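Local coordinates for response regulator receiver protein (Sinorhizobium medicae, PDB 2RDM) that probably acts as a phosphorylation-controlled receiver of two-component signalling, accepting a phosphoryl group on a conserved aspartate in a CheY-like domain, at residues V6-D12 against I51-D57; A70-R74 against N96-S101; D77-V83 against L120-R124; I82-H88 against S101-K106. The protein carries 1 engineered substitution. All coordinates share one frame. Residue numbers count along the deposited sequence, not the author numbering.

Contact 1. Residues V6-D12 against I51-D57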
loop_
_atom_site.group_PDB
_atom_site.type_symbol
_atom_site.label_atom_id
_atom_site.label_comp_id
_atom_site.label_asym_id
_atom_site.label_seq_id
_atom_site.Cartn_x
_atom_site.Cartn_y
_atom_site.Cartn_z
ATOM N N VAL A 6 -12.177 22.276 6.315
ATOM C CA VAL A 6 -11.372 21.764 5.227
ATOM C C VAL A 6 -12.022 22.252 3.950
ATOM O O VAL A 6 -13.206 22.018 3.730
ATOM C CB VAL A 6 -11.343 20.211 5.242
ATOM C CG1 VAL A 6 -10.606 19.645 4.012
ATOM C CG2 VAL A 6 -10.700 19.713 6.522
ATOM N N THR A 7 -11.242 22.906 3.097
ATOM C CA THR A 7 -11.779 23.494 1.873
ATOM C C THR A 7 -11.448 22.666 0.637
ATOM O O THR A 7 -10.281 22.370 0.369
ATOM C CB THR A 7 -11.246 24.929 1.680
ATOM O OG1 THR A 7 -11.524 25.693 2.862
ATOM C CG2 THR A 7 -11.905 25.600 0.474
ATOM N N ILE A 8 -12.479 22.332 -0.137
ATOM C CA ILE A 8 -12.288 21.589 -1.361
ATOM C C ILE A 8 -12.607 22.493 -2.555
ATOM O O ILE A 8 -13.672 23.109 -2.604
ATOM C CB ILE A 8 -13.179 20.331 -1.388
ATOM C CG1 ILE A 8 -12.884 19.412 -0.175
ATOM C CG2 ILE A 8 -13.026 19.607 -2.689
ATOM C CD1 ILE A 8 -11.463 18.895 -0.083
ATOM N N LEU A 9 -11.651 22.608 -3.479
ATOM C CA LEU A 9 -11.886 23.314 -4.719
ATOM C C LEU A 9 -12.541 22.297 -5.617
ATOM O O LEU A 9 -11.949 21.253 -5.891
ATOM C CB LEU A 9 -10.572 23.781 -5.332
ATOM C CG LEU A 9 -10.634 24.585 -6.641
ATOM C CD1 LEU A 9 -11.538 25.821 -6.529
ATOM C CD2 LEU A 9 -9.244 24.966 -7.101
ATOM N N LEU A 10 -13.752 22.610 -6.071
ATOM C CA LEU A 10 -14.510 21.735 -6.949
ATOM C C LEU A 10 -14.706 22.417 -8.296
ATOM O O LEU A 10 -15.291 23.498 -8.360
ATOM C CB LEU A 10 -15.862 21.403 -6.313
ATOM C CG LEU A 10 -16.929 20.684 -7.142
ATOM C CD1 LEU A 10 -16.536 19.230 -7.423
ATOM C CD2 LEU A 10 -18.280 20.736 -6.439
ATOM N N ALA A 11 -14.222 21.788 -9.364
ATOM C CA ALA A 11 -14.301 22.368 -10.702
ATOM C C ALA A 11 -15.115 21.468 -11.620
ATOM O O ALA A 11 -14.644 20.399 -12.017
ATOM C CB ALA A 11 -12.884 22.597 -11.284
ATOM N N ASP A 12 -16.340 21.887 -11.921
ATOM C CA ASP A 12 -17.235 21.115 -12.788
ATOM C C ASP A 12 -18.104 22.048 -13.617
ATOM O O ASP A 12 -18.650 23.018 -13.094
ATOM C CB ASP A 12 -18.111 20.121 -11.984
ATOM C CG ASP A 12 -18.837 19.099 -12.883
ATOM O OD1 ASP A 12 -19.600 19.483 -13.797
ATOM O OD2 ASP A 12 -18.651 17.888 -12.678
ATOM N N ILE A 51 -6.603 26.100 0.068
ATOM C CA ILE A 51 -7.223 24.965 -0.620
ATOM C C ILE A 51 -6.603 23.658 -0.132
ATOM O O ILE A 51 -5.390 23.451 -0.269
ATOM C CB ILE A 51 -7.062 25.075 -2.159
ATOM C CG1 ILE A 51 -7.603 26.416 -2.693
ATOM C CG2 ILE A 51 -7.693 23.859 -2.866
ATOM C CD1 ILE A 51 -9.116 26.481 -2.916
ATOM N N ASP A 52 -7.434 22.774 0.417
ATOM C CA ASP A 52 -6.946 21.542 1.013
ATOM C C ASP A 52 -7.065 20.317 0.114
ATOM O O ASP A 52 -6.439 19.301 0.378
ATOM C CB ASP A 52 -7.666 21.295 2.328
ATOM C CG ASP A 52 -7.501 22.452 3.302
ATOM O OD1 ASP A 52 -6.353 22.735 3.700
ATOM O OD2 ASP A 52 -8.525 23.077 3.647
ATOM N N GLY A 53 -7.854 20.405 -0.945
ATOM C CA GLY A 53 -7.975 19.275 -1.851
ATOM C C GLY A 53 -8.669 19.760 -3.092
ATOM O O GLY A 53 -9.308 20.817 -3.076
ATOM N N VAL A 54 -8.556 18.999 -4.170
ATOM C CA VAL A 54 -9.069 19.463 -5.442
ATOM C C VAL A 54 -9.855 18.322 -6.086
ATOM O O VAL A 54 -9.329 17.225 -6.225
ATOM C CB VAL A 54 -7.920 19.933 -6.389
ATOM C CG1 VAL A 54 -8.462 20.277 -7.774
ATOM C CG2 VAL A 54 -7.158 21.137 -5.792
ATOM N N VAL A 55 -11.112 18.595 -6.414
ATOM C CA VAL A 55 -11.964 17.660 -7.155
ATOM C C VAL A 55 -12.306 18.307 -8.496
ATOM O O VAL A 55 -13.050 19.298 -8.525
ATOM C CB VAL A 55 -13.262 17.336 -6.380
ATOM C CG1 VAL A 55 -14.107 16.376 -7.155
ATOM C CG2 VAL A 55 -12.962 16.702 -5.027
ATOM N N THR A 56 -11.798 17.739 -9.593
ATOM C CA THR A 56 -11.875 18.406 -10.901
ATOM C C THR A 56 -12.321 17.486 -12.033
ATOM O O THR A 56 -11.882 16.346 -12.107
ATOM C CB THR A 56 -10.519 19.120 -11.287
ATOM O OG1 THR A 56 -10.655 19.827 -12.536
ATOM C CG2 THR A 56 -9.341 18.131 -11.400
ATOM N N ASP A 57 -13.172 18.009 -12.920
ATOM C CA ASP A 57 -13.440 17.378 -14.235
ATOM C C ASP A 57 -12.186 17.250 -15.083
ATOM O O ASP A 57 -11.263 18.031 -14.931
ATOM C CB ASP A 57 -14.377 18.245 -15.077
ATOM C CG ASP A 57 -15.775 18.300 -14.552
ATOM O OD1 ASP A 57 -16.061 17.687 -13.502
ATOM O OD2 ASP A 57 -16.592 18.982 -15.213
HETATM O O HOH W 1 -8.858 25.421 4.870
#

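Contact 2. Residues A70-R74 against N96-S101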
loop_
_atom_site.group_PDB
_atom_site.type_symbol
_atom_site.label_atom_id
_atom_site.label_comp_id
_atom_site.label_asym_id
_atom_site.label_seq_id
_atom_site.Cartn_x
_atom_site.Cartn_y
_atom_site.Cartn_z
ATOM N N ALA A 70 -4.659 19.956 -12.078
ATOM C CA ALA A 70 -3.970 19.152 -11.058
ATOM C C ALA A 70 -2.467 19.459 -10.967
ATOM O O ALA A 70 -1.897 19.475 -9.870
ATOM C CB ALA A 70 -4.219 17.669 -11.311
ATOM N N ARG A 71 -1.836 19.715 -12.112
ATOM C CA ARG A 71 -0.415 20.065 -12.158
ATOM C C ARG A 71 -0.166 21.360 -11.418
ATOM O O ARG A 71 0.761 21.438 -10.612
ATOM C CB ARG A 71 0.096 20.164 -13.594
ATOM C CG ARG A 71 -0.019 18.859 -14.328
ATOM C CD ARG A 71 0.916 18.736 -15.527
ATOM N NE ARG A 71 0.353 17.759 -16.457
ATOM C CZ ARG A 71 0.414 16.441 -16.284
ATOM N NH1 ARG A 71 1.048 15.926 -15.220
ATOM N NH2 ARG A 71 -0.156 15.640 -17.177
ATOM N N VAL A 72 -1.016 22.359 -11.671
ATOM C CA VAL A 72 -0.922 23.649 -10.962
ATOM C C VAL A 72 -1.105 23.459 -9.452
ATOM O O VAL A 72 -0.302 23.965 -8.650
ATOM C CB VAL A 72 -1.924 24.679 -11.516
ATOM C CG1 VAL A 72 -1.887 25.951 -10.697
ATOM C CG2 VAL A 72 -1.593 24.992 -12.970
ATOM N N ALA A 73 -2.126 22.690 -9.071
ATOM C CA ALA A 73 -2.364 22.378 -7.644
ATOM C C ALA A 73 -1.135 21.759 -6.992
ATOM O O ALA A 73 -0.753 22.139 -5.872
ATOM C CB ALA A 73 -3.603 21.469 -7.474
ATOM N N ARG A 74 -0.481 20.845 -7.706
ATOM C CA ARG A 74 0.704 20.158 -7.169
ATOM C C ARG A 74 1.983 20.998 -7.154
ATOM O O ARG A 74 2.874 20.757 -6.338
ATOM C CB ARG A 74 0.911 18.826 -7.882
ATOM C CG ARG A 74 -0.128 17.768 -7.494
ATOM C CD ARG A 74 0.190 17.172 -6.130
ATOM N NE ARG A 74 -0.720 16.098 -5.746
ATOM C CZ ARG A 74 -0.576 14.814 -6.085
ATOM N NH1 ARG A 74 0.444 14.406 -6.831
ATOM N NH2 ARG A 74 -1.454 13.927 -5.666
ATOM N N ASN A 96 -1.711 10.821 -17.879
ATOM C CA ASN A 96 -1.877 12.248 -17.579
ATOM C C ASN A 96 -2.106 12.604 -16.108
ATOM O O ASN A 96 -1.886 13.748 -15.714
ATOM C CB ASN A 96 -3.010 12.847 -18.407
ATOM C CG ASN A 96 -2.743 12.793 -19.890
ATOM O OD1 ASN A 96 -1.916 13.537 -20.408
ATOM N ND2 ASN A 96 -3.448 11.914 -20.583
ATOM N N GLY A 97 -2.575 11.639 -15.318
ATOM C CA GLY A 97 -2.849 11.874 -13.892
ATOM C C GLY A 97 -1.561 12.079 -13.129
ATOM O O GLY A 97 -0.510 11.612 -13.549
ATOM N N VAL A 98 -1.639 12.799 -12.007
ATOM C CA VAL A 98 -0.480 13.016 -11.155
ATOM C C VAL A 98 -0.329 11.851 -10.165
ATOM O O VAL A 98 -1.291 11.138 -9.888
ATOM C CB VAL A 98 -0.568 14.380 -10.381
ATOM C CG1 VAL A 98 -0.459 15.556 -11.341
ATOM C CG2 VAL A 98 -1.845 14.484 -9.551
ATOM N N PRO A 99 0.875 11.642 -9.618
ATOM C CA PRO A 99 0.985 10.502 -8.710
ATOM C C PRO A 99 0.053 10.608 -7.507
ATOM O O PRO A 99 -0.206 11.713 -7.033
ATOM C CB PRO A 99 2.429 10.589 -8.247
ATOM C CG PRO A 99 3.129 11.304 -9.349
ATOM C CD PRO A 99 2.168 12.334 -9.772
ATOM N N ASP A 100 -0.436 9.456 -7.043
ATOM C CA ASP A 100 -1.308 9.323 -5.867
ATOM C C ASP A 100 -2.671 10.005 -5.960
ATOM O O ASP A 100 -3.309 10.267 -4.941
ATOM C CB ASP A 100 -0.586 9.757 -4.572
ATOM C CG ASP A 100 0.695 9.007 -4.349
ATOM O OD1 ASP A 100 0.659 7.761 -4.367
ATOM O OD2 ASP A 100 1.736 9.664 -4.164
ATOM N N SER A 101 -3.113 10.290 -7.182
ATOM C CA SER A 101 -4.436 10.830 -7.395
ATOM C C SER A 101 -5.413 9.670 -7.539
ATOM O O SER A 101 -4.989 8.513 -7.670
ATOM C CB SER A 101 -4.436 11.700 -8.641
ATOM O OG SER A 101 -4.068 10.909 -9.782
HETATM O O HOH W 2 1.337 13.371 -14.809
HETATM O O HOH W 3 -1.620 16.223 -19.440
HETATM O O HOH W 4 -3.738 12.889 -4.162
#

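Contact 3. Residues D77-V83 against L120-R124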
loop_
_atom_site.group_PDB
_atom_site.type_symbol
_atom_site.label_atom_id
_atom_site.label_comp_id
_atom_site.label_asym_id
_atom_site.label_seq_id
_atom_site.Cartn_x
_atom_site.Cartn_y
_atom_site.Cartn_z
ATOM N N ASP A 77 1.197 22.854 -3.927
ATOM C CA ASP A 77 1.311 21.934 -2.803
ATOM C C ASP A 77 1.527 20.533 -3.349
ATOM O O ASP A 77 0.590 19.923 -3.857
ATOM C CB ASP A 77 0.046 22.006 -1.942
ATOM C CG ASP A 77 0.043 21.011 -0.777
ATOM O OD1 ASP A 77 1.031 20.278 -0.550
ATOM O OD2 ASP A 77 -0.987 20.970 -0.075
ATOM N N PRO A 78 2.758 20.013 -3.221
ATOM C CA PRO A 78 3.165 18.704 -3.742
ATOM C C PRO A 78 2.365 17.535 -3.169
ATOM O O PRO A 78 2.314 16.474 -3.778
ATOM C CB PRO A 78 4.644 18.608 -3.337
ATOM C CG PRO A 78 4.791 19.562 -2.181
ATOM C CD PRO A 78 3.873 20.692 -2.528
ATOM N N ASN A 79 1.738 17.740 -2.017
ATOM C CA ASN A 79 0.926 16.706 -1.372
ATOM C C ASN A 79 -0.584 16.829 -1.591
ATOM O O ASN A 79 -1.350 16.046 -1.023
ATOM C CB ASN A 79 1.235 16.698 0.125
ATOM C CG ASN A 79 2.695 16.411 0.405
ATOM O OD1 ASN A 79 3.369 17.175 1.093
ATOM N ND2 ASN A 79 3.199 15.318 -0.151
HETATM N N MSE A 80 -1.000 17.785 -2.428
HETATM C CA MSE A 80 -2.414 18.122 -2.597
HETATM C C MSE A 80 -3.207 16.888 -3.011
HETATM O O MSE A 80 -2.827 16.238 -3.976
HETATM C CB MSE A 80 -2.602 19.178 -3.691
HETATM C CG MSE A 80 -4.046 19.669 -3.783
HETATM SE SE MSE A 80 -4.476 20.922 -2.279
HETATM C CE MSE A 80 -3.895 22.537 -3.202
ATOM N N PRO A 81 -4.255 16.538 -2.249
ATOM C CA PRO A 81 -5.238 15.545 -2.660
ATOM C C PRO A 81 -5.878 15.908 -4.007
ATOM O O PRO A 81 -6.360 17.021 -4.187
ATOM C CB PRO A 81 -6.275 15.612 -1.545
ATOM C CG PRO A 81 -5.451 15.972 -0.331
ATOM C CD PRO A 81 -4.505 17.008 -0.871
ATOM N N ILE A 82 -5.855 14.974 -4.944
ATOM C CA ILE A 82 -6.388 15.255 -6.276
ATOM C C ILE A 82 -7.345 14.122 -6.627
ATOM O O ILE A 82 -6.937 12.961 -6.619
ATOM C CB ILE A 82 -5.268 15.325 -7.339
ATOM C CG1 ILE A 82 -4.274 16.458 -7.045
ATOM C CG2 ILE A 82 -5.858 15.427 -8.764
ATOM C CD1 ILE A 82 -4.812 17.861 -7.227
ATOM N N VAL A 83 -8.610 14.465 -6.865
ATOM C CA VAL A 83 -9.600 13.520 -7.384
ATOM C C VAL A 83 -10.096 14.052 -8.718
ATOM O O VAL A 83 -10.657 15.150 -8.781
ATOM C CB VAL A 83 -10.812 13.337 -6.440
ATOM C CG1 VAL A 83 -11.821 12.334 -7.025
ATOM C CG2 VAL A 83 -10.367 12.851 -5.036
ATOM N N LEU A 120 -7.465 10.513 0.761
ATOM C CA LEU A 120 -6.320 11.282 0.281
ATOM C C LEU A 120 -5.897 12.390 1.238
ATOM O O LEU A 120 -4.710 12.651 1.376
ATOM C CB LEU A 120 -6.597 11.851 -1.100
ATOM C CG LEU A 120 -6.751 10.786 -2.193
ATOM C CD1 LEU A 120 -7.116 11.468 -3.512
ATOM C CD2 LEU A 120 -5.514 9.920 -2.335
ATOM N N LEU A 121 -6.866 13.026 1.897
ATOM C CA LEU A 121 -6.556 14.011 2.942
ATOM C C LEU A 121 -5.880 13.336 4.112
ATOM O O LEU A 121 -4.902 13.860 4.643
ATOM C CB LEU A 121 -7.818 14.713 3.431
ATOM C CG LEU A 121 -8.429 15.773 2.520
ATOM C CD1 LEU A 121 -9.877 15.904 2.865
ATOM C CD2 LEU A 121 -7.719 17.103 2.679
ATOM N N ASN A 122 -6.381 12.162 4.494
ATOM C CA ASN A 122 -5.805 11.394 5.607
ATOM C C ASN A 122 -4.377 10.914 5.355
ATOM O O ASN A 122 -3.581 10.800 6.287
ATOM C CB ASN A 122 -6.685 10.189 5.949
ATOM C CG ASN A 122 -8.048 10.584 6.509
ATOM O OD1 ASN A 122 -8.334 11.761 6.709
ATOM N ND2 ASN A 122 -8.902 9.598 6.740
ATOM N N ALA A 123 -4.057 10.640 4.090
ATOM C CA ALA A 123 -2.742 10.111 3.703
ATOM C C ALA A 123 -1.611 11.152 3.694
ATOM O O ALA A 123 -0.442 10.792 3.528
ATOM C CB ALA A 123 -2.840 9.409 2.339
ATOM N N ARG A 124 -1.956 12.425 3.885
ATOM C CA ARG A 124 -0.980 13.530 3.908
ATOM C C ARG A 124 0.186 13.390 4.889
ATOM O O ARG A 124 1.312 13.780 4.560
ATOM C CB ARG A 124 -1.686 14.849 4.179
ATOM C CG ARG A 124 -2.398 15.414 2.973
ATOM C CD ARG A 124 -2.593 16.894 3.164
ATOM N NE ARG A 124 -1.314 17.602 3.205
ATOM C CZ ARG A 124 -0.954 18.565 2.358
ATOM N NH1 ARG A 124 0.236 19.136 2.483
ATOM N NH2 ARG A 124 -1.781 18.964 1.397
#

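Contact 4. Residues I82-H88 against S101-K106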
loop_
_atom_site.group_PDB
_atom_site.type_symbol
_atom_site.label_atom_id
_atom_site.label_comp_id
_atom_site.label_asym_id
_atom_site.label_seq_id
_atom_site.Cartn_x
_atom_site.Cartn_y
_atom_site.Cartn_z
ATOM N N ILE A 82 -5.855 14.974 -4.944
ATOM C CA ILE A 82 -6.388 15.255 -6.276
ATOM C C ILE A 82 -7.345 14.122 -6.627
ATOM O O ILE A 82 -6.937 12.961 -6.619
ATOM C CB ILE A 82 -5.268 15.325 -7.339
ATOM C CG1 ILE A 82 -4.274 16.458 -7.045
ATOM C CG2 ILE A 82 -5.858 15.427 -8.764
ATOM C CD1 ILE A 82 -4.812 17.861 -7.227
ATOM N N VAL A 83 -8.610 14.465 -6.865
ATOM C CA VAL A 83 -9.600 13.520 -7.384
ATOM C C VAL A 83 -10.096 14.052 -8.718
ATOM O O VAL A 83 -10.657 15.150 -8.781
ATOM C CB VAL A 83 -10.812 13.337 -6.440
ATOM C CG1 VAL A 83 -11.821 12.334 -7.025
ATOM C CG2 VAL A 83 -10.367 12.851 -5.036
ATOM N N TYR A 84 -9.943 13.250 -9.763
ATOM C CA TYR A 84 -10.487 13.592 -11.074
ATOM C C TYR A 84 -11.866 12.989 -11.247
ATOM O O TYR A 84 -12.124 11.878 -10.790
ATOM C CB TYR A 84 -9.602 13.048 -12.185
ATOM C CG TYR A 84 -8.137 13.466 -12.163
ATOM C CD1 TYR A 84 -7.739 14.733 -12.605
ATOM C CD2 TYR A 84 -7.152 12.582 -11.715
ATOM C CE1 TYR A 84 -6.400 15.098 -12.610
ATOM C CE2 TYR A 84 -5.803 12.937 -11.714
ATOM C CZ TYR A 84 -5.440 14.204 -12.133
ATOM O OH TYR A 84 -4.128 14.535 -12.178
ATOM N N ILE A 85 -12.743 13.694 -11.963
ATOM C CA ILE A 85 -14.104 13.222 -12.226
ATOM C C ILE A 85 -14.325 13.207 -13.736
ATOM O O ILE A 85 -14.306 14.264 -14.361
ATOM C CB ILE A 85 -15.172 14.151 -11.582
ATOM C CG1 ILE A 85 -14.973 14.303 -10.067
ATOM C CG2 ILE A 85 -16.588 13.693 -11.929
ATOM C CD1 ILE A 85 -14.926 13.038 -9.268
ATOM N N SER A 86 -14.597 12.025 -14.244
ATOM C CA SER A 86 -14.733 11.883 -15.660
ATOM C C SER A 86 -15.928 11.157 -16.115
ATOM O O SER A 86 -16.435 10.326 -15.446
ATOM C CB SER A 86 -13.517 11.261 -16.247
ATOM O OG SER A 86 -13.619 9.888 -16.151
ATOM N N GLY A 87 -16.391 11.498 -17.313
ATOM C CA GLY A 87 -17.511 10.805 -17.923
ATOM C C GLY A 87 -17.106 9.483 -18.545
ATOM O O GLY A 87 -17.631 8.429 -18.183
ATOM N N HIS A 88 -16.169 9.539 -19.485
ATOM C CA HIS A 88 -15.919 8.421 -20.386
ATOM C C HIS A 88 -14.516 7.856 -20.189
ATOM O O HIS A 88 -14.337 6.826 -19.541
ATOM C CB HIS A 88 -16.114 8.852 -21.841
ATOM C CG HIS A 88 -17.500 9.325 -22.151
ATOM N ND1 HIS A 88 -18.523 8.463 -22.485
ATOM C CD2 HIS A 88 -18.033 10.569 -22.178
ATOM C CE1 HIS A 88 -19.626 9.156 -22.704
ATOM N NE2 HIS A 88 -19.356 10.437 -22.525
ATOM N N SER A 101 -3.113 10.290 -7.182
ATOM C CA SER A 101 -4.436 10.830 -7.395
ATOM C C SER A 101 -5.413 9.670 -7.539
ATOM O O SER A 101 -4.989 8.513 -7.670
ATOM C CB SER A 101 -4.436 11.700 -8.641
ATOM O OG SER A 101 -4.068 10.909 -9.782
ATOM N N ILE A 102 -6.710 9.973 -7.468
ATOM C CA ILE A 102 -7.766 8.992 -7.735
ATOM C C ILE A 102 -8.600 9.522 -8.900
ATOM O O ILE A 102 -8.914 10.702 -8.930
ATOM C CB ILE A 102 -8.642 8.786 -6.486
ATOM C CG1 ILE A 102 -7.815 8.121 -5.368
ATOM C CG2 ILE A 102 -9.891 7.965 -6.780
ATOM C CD1 ILE A 102 -8.580 7.935 -4.060
ATOM N N ILE A 103 -8.934 8.674 -9.867
ATOM C CA ILE A 103 -9.939 9.076 -10.856
ATOM C C ILE A 103 -11.251 8.310 -10.632
ATOM O O ILE A 103 -11.235 7.086 -10.441
ATOM C CB ILE A 103 -9.435 8.973 -12.340
ATOM C CG1 ILE A 103 -10.510 9.506 -13.307
ATOM C CG2 ILE A 103 -8.983 7.564 -12.689
ATOM C CD1 ILE A 103 -9.989 9.935 -14.660
ATOM N N LEU A 104 -12.362 9.037 -10.624
ATOM C CA LEU A 104 -13.681 8.441 -10.508
ATOM C C LEU A 104 -14.388 8.561 -11.852
ATOM O O LEU A 104 -14.551 9.659 -12.365
ATOM C CB LEU A 104 -14.485 9.156 -9.429
ATOM C CG LEU A 104 -13.883 9.269 -8.020
ATOM C CD1 LEU A 104 -14.851 9.993 -7.109
ATOM C CD2 LEU A 104 -13.547 7.905 -7.462
ATOM N N GLU A 105 -14.789 7.438 -12.435
ATOM C CA GLU A 105 -15.510 7.491 -13.702
ATOM C C GLU A 105 -16.992 7.212 -13.499
ATOM O O GLU A 105 -17.366 6.269 -12.800
ATOM C CB GLU A 105 -14.889 6.572 -14.766
ATOM C CG GLU A 105 -14.643 5.125 -14.344
ATOM C CD GLU A 105 -13.938 4.295 -15.424
ATOM O OE1 GLU A 105 -13.305 3.275 -15.065
ATOM O OE2 GLU A 105 -14.016 4.655 -16.624
ATOM N N LYS A 106 -17.822 8.059 -14.101
ATOM C CA LYS A 106 -19.277 7.940 -14.016
ATOM C C LYS A 106 -19.749 6.584 -14.558
ATOM O O LYS A 106 -19.240 6.125 -15.581
ATOM C CB LYS A 106 -19.944 9.104 -14.758
ATOM C CG LYS A 106 -19.650 10.458 -14.128
ATOM C CD LYS A 106 -20.094 11.593 -15.025
ATOM C CE LYS A 106 -19.587 12.917 -14.513
ATOM N NZ LYS A 106 -19.767 13.971 -15.543
#

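Contact 1. Residues V6-D12 against I51-D57
Backbone hydrogen bonds join these two central, parallel strands of the CheY-like sheet, whose short axes approach to 4.7 Å at 18°. Leu9 N donates to Gly53 O (3.0 Å), Val55 N to Leu9 O (2.8 Å), Ala11 N to Val55 O (2.9 Å) and Asp57 N to Ala11 O (2.9 Å), the alternating ladder of a parallel pair. CA-H...O contacts such as Leu10 CA to Val55 O (3.2 Å) lie between them. At the N-terminal end Asp52 grips Thr7 twice: Asp52 N donates to Thr7 O (2.9 Å), and Asp52 OD2 accepts from Thr7 N (2.8 Å). Apolar packing falls on both faces. Ile8 CG2 and Leu10 CD1 meet Val55 CG2 and CG1 at 3.7 and 3.8 Å, on the face where Leu10 touches helix 15-27. Leu9 CB lies 3.8 Å from Ile51 CG2 and 4.3 Å from Val54 CG2, on the face that carries Leu9 and Ala11 to helix 38-46. At the C-terminal ends the acidic side chains converge, Asp12 OD2 standing 2.7 Å from Asp57 OD1; the backbone N atoms of Glu14 and Asp13 bond to Asp12 and Asp57 respectively. Two charged carboxylates would repel at this distance, so one acid probably carries a proton; the cluster is consistent with the Mg2+ pocket of receiver domains, beside the predicted phosphorylation site Asp57.

Contact 2. Residues A70-R74 against N96-S101
Residues 70-74 are a turn of helix 66-76, with Arg74 N bonded to Ala70 O (2.9 Å), whereas 96-101 is the irregular chain that leaves helix 93-96 at Gly97 and folds into a type II beta turn from Val98 to Ser101. Pro99 and Asp100 take its two central places, Asp100 with positive phi, and Ser101 OG donates to Val98 O (2.8 Å). The nearest CA atoms, of Ala70 and Val98, are 7.1 Å apart, so side chains bridge the gap. Val98 points at the helix, its CG1 4.3 Å from Ala70 CB and its CG2 3.6 Å from Arg74 NH1, over one face of the guanidinium. This chain closes the beta-alpha-beta crossover from strand 82-86 to strand 102-105, and helix 66-76 packs against the returning end. Arg74 grasps the turn: NH1 and NH2 both donate to the same carbonyl oxygen, Pro99 O, at 2.8 and 2.9 Å, at the guanidinium edge, while Arg74 NE bonds to Met80 O. A weak bond from Arg74 NH2 to water 4, which donates to Asp100 O, extends this. Arg71 works through solvent, with water 2 linking its NH1 to Gly97 O and water 3 linking its NH2 to Asn96 OD1. Both arginines also reach a neighbouring copy of the protein: in this third subunit, Ser95 O accepts from Arg71 NH1 and Ala94 O from Arg74 NH1.

Contact 3. Residues D77-V83 against L120-R124
The turn that carries the chain from helix 66-76 into strand 82-86 meets the end of the C-terminal helix 110-122 here, at the partly exposed N-terminal end of the strand. A salt bridge holds the outer part: Arg124 NH2 donates to Asp77 OD2 at 2.6 Å, and weak bonds run from Arg124 NH1 to Asp77 OD1 (3.3 Å) and OD2 (3.4 Å). Asn79 CB lies over one face of the guanidinium, 3.5 Å from Arg124 NH1. The same aspartate shapes its own loop, since Asp77 OD1 accepts from Asn79 N (3.0 Å) in an Asx turn, within a type I beta turn closed by Met80 N to Asp77 O (3.0 Å). Deeper in, the contact becomes apolar. Pro81 CB packs on Leu120 CB at 3.8 Å and Pro81 CG on Leu121 CD2 at 3.9 Å, while Leu120 CD1 reaches Val83 CG2 at 3.8 Å, where the strand begins. Leu121 also rests on Gln112 of a second subunit.

Contact 4. Residues I82-H88 against S101-K106
On one face of this parallel pair Val83 and Ile85 interlock with Leu104: Val83 CG1 is 3.8 Å from Leu104 CG, and Ile85 CD1 is 3.7 Å from Leu104 CD1. On the other, Tyr84 CB packs on Ile103 CG1 at 3.8 Å. The backbone ladder joins them, with Ile102 N to Ile82 O (3.1 Å), Tyr84 N to Ile102 O (2.9 Å), Leu104 N to Tyr84 O (2.9 Å), Ser86 N to Leu104 O (3.0 Å) and Lys106 N to Ser86 O (3.0 Å). The short axes run 4.6 Å apart at 21°. Polar groups gather toward the ends. At the start Ser101 OG sits 3.3 Å from Tyr84 CE2, near the ring plane, and bonds to Val98 O, while Tyr84 OH bonds to Val98 N. At the C-terminal end Ser86 OG, buried without a partner in the model, lies 3.8 Å from Glu105 CB; the aliphatic part of Lys106 lies along Ile85, Lys106 CE to Ile85 CG2 4.0 Å. Ser86 and Lys106 probably match the conserved hydroxyl and lysine of receiver active sites. Strand 102-105 is the edge of the sheet within the chain, where Glu125 of a fourth subunit bonds to Ile103 N, and 82-86 is flanked on its other side by 53-57. Helix 66-76 touches the Ile82 and Tyr84 face; helix 110-122 covers Val83 and Ile102.

How the contacts relate
Contacts 1, 2 and 4 are buried, contact 3 partly so. Contacts 1 and 4 are parallel strand pairs built on main-chain ladders, one central, the other reaching the sheet edge; strands 53-57 and 82-86 adjoin, with Val83 N to Val54 O at 2.9 Å. Both end on the side of the predicted phosphorylation site. Contacts 2 and 3 lie nearer the opposite end, where arginines add polar ties to apolar packing: a shared carbonyl, water bridges within the chain and direct bonds to a neighbouring subunit in contact 2, a salt bridge in contact 3. Arg74 NE to Met80 O (2.8 Å) ties these two together. Contact 4 shares Ser101 with contact 2, and Ile82 and Val83 with contact 3.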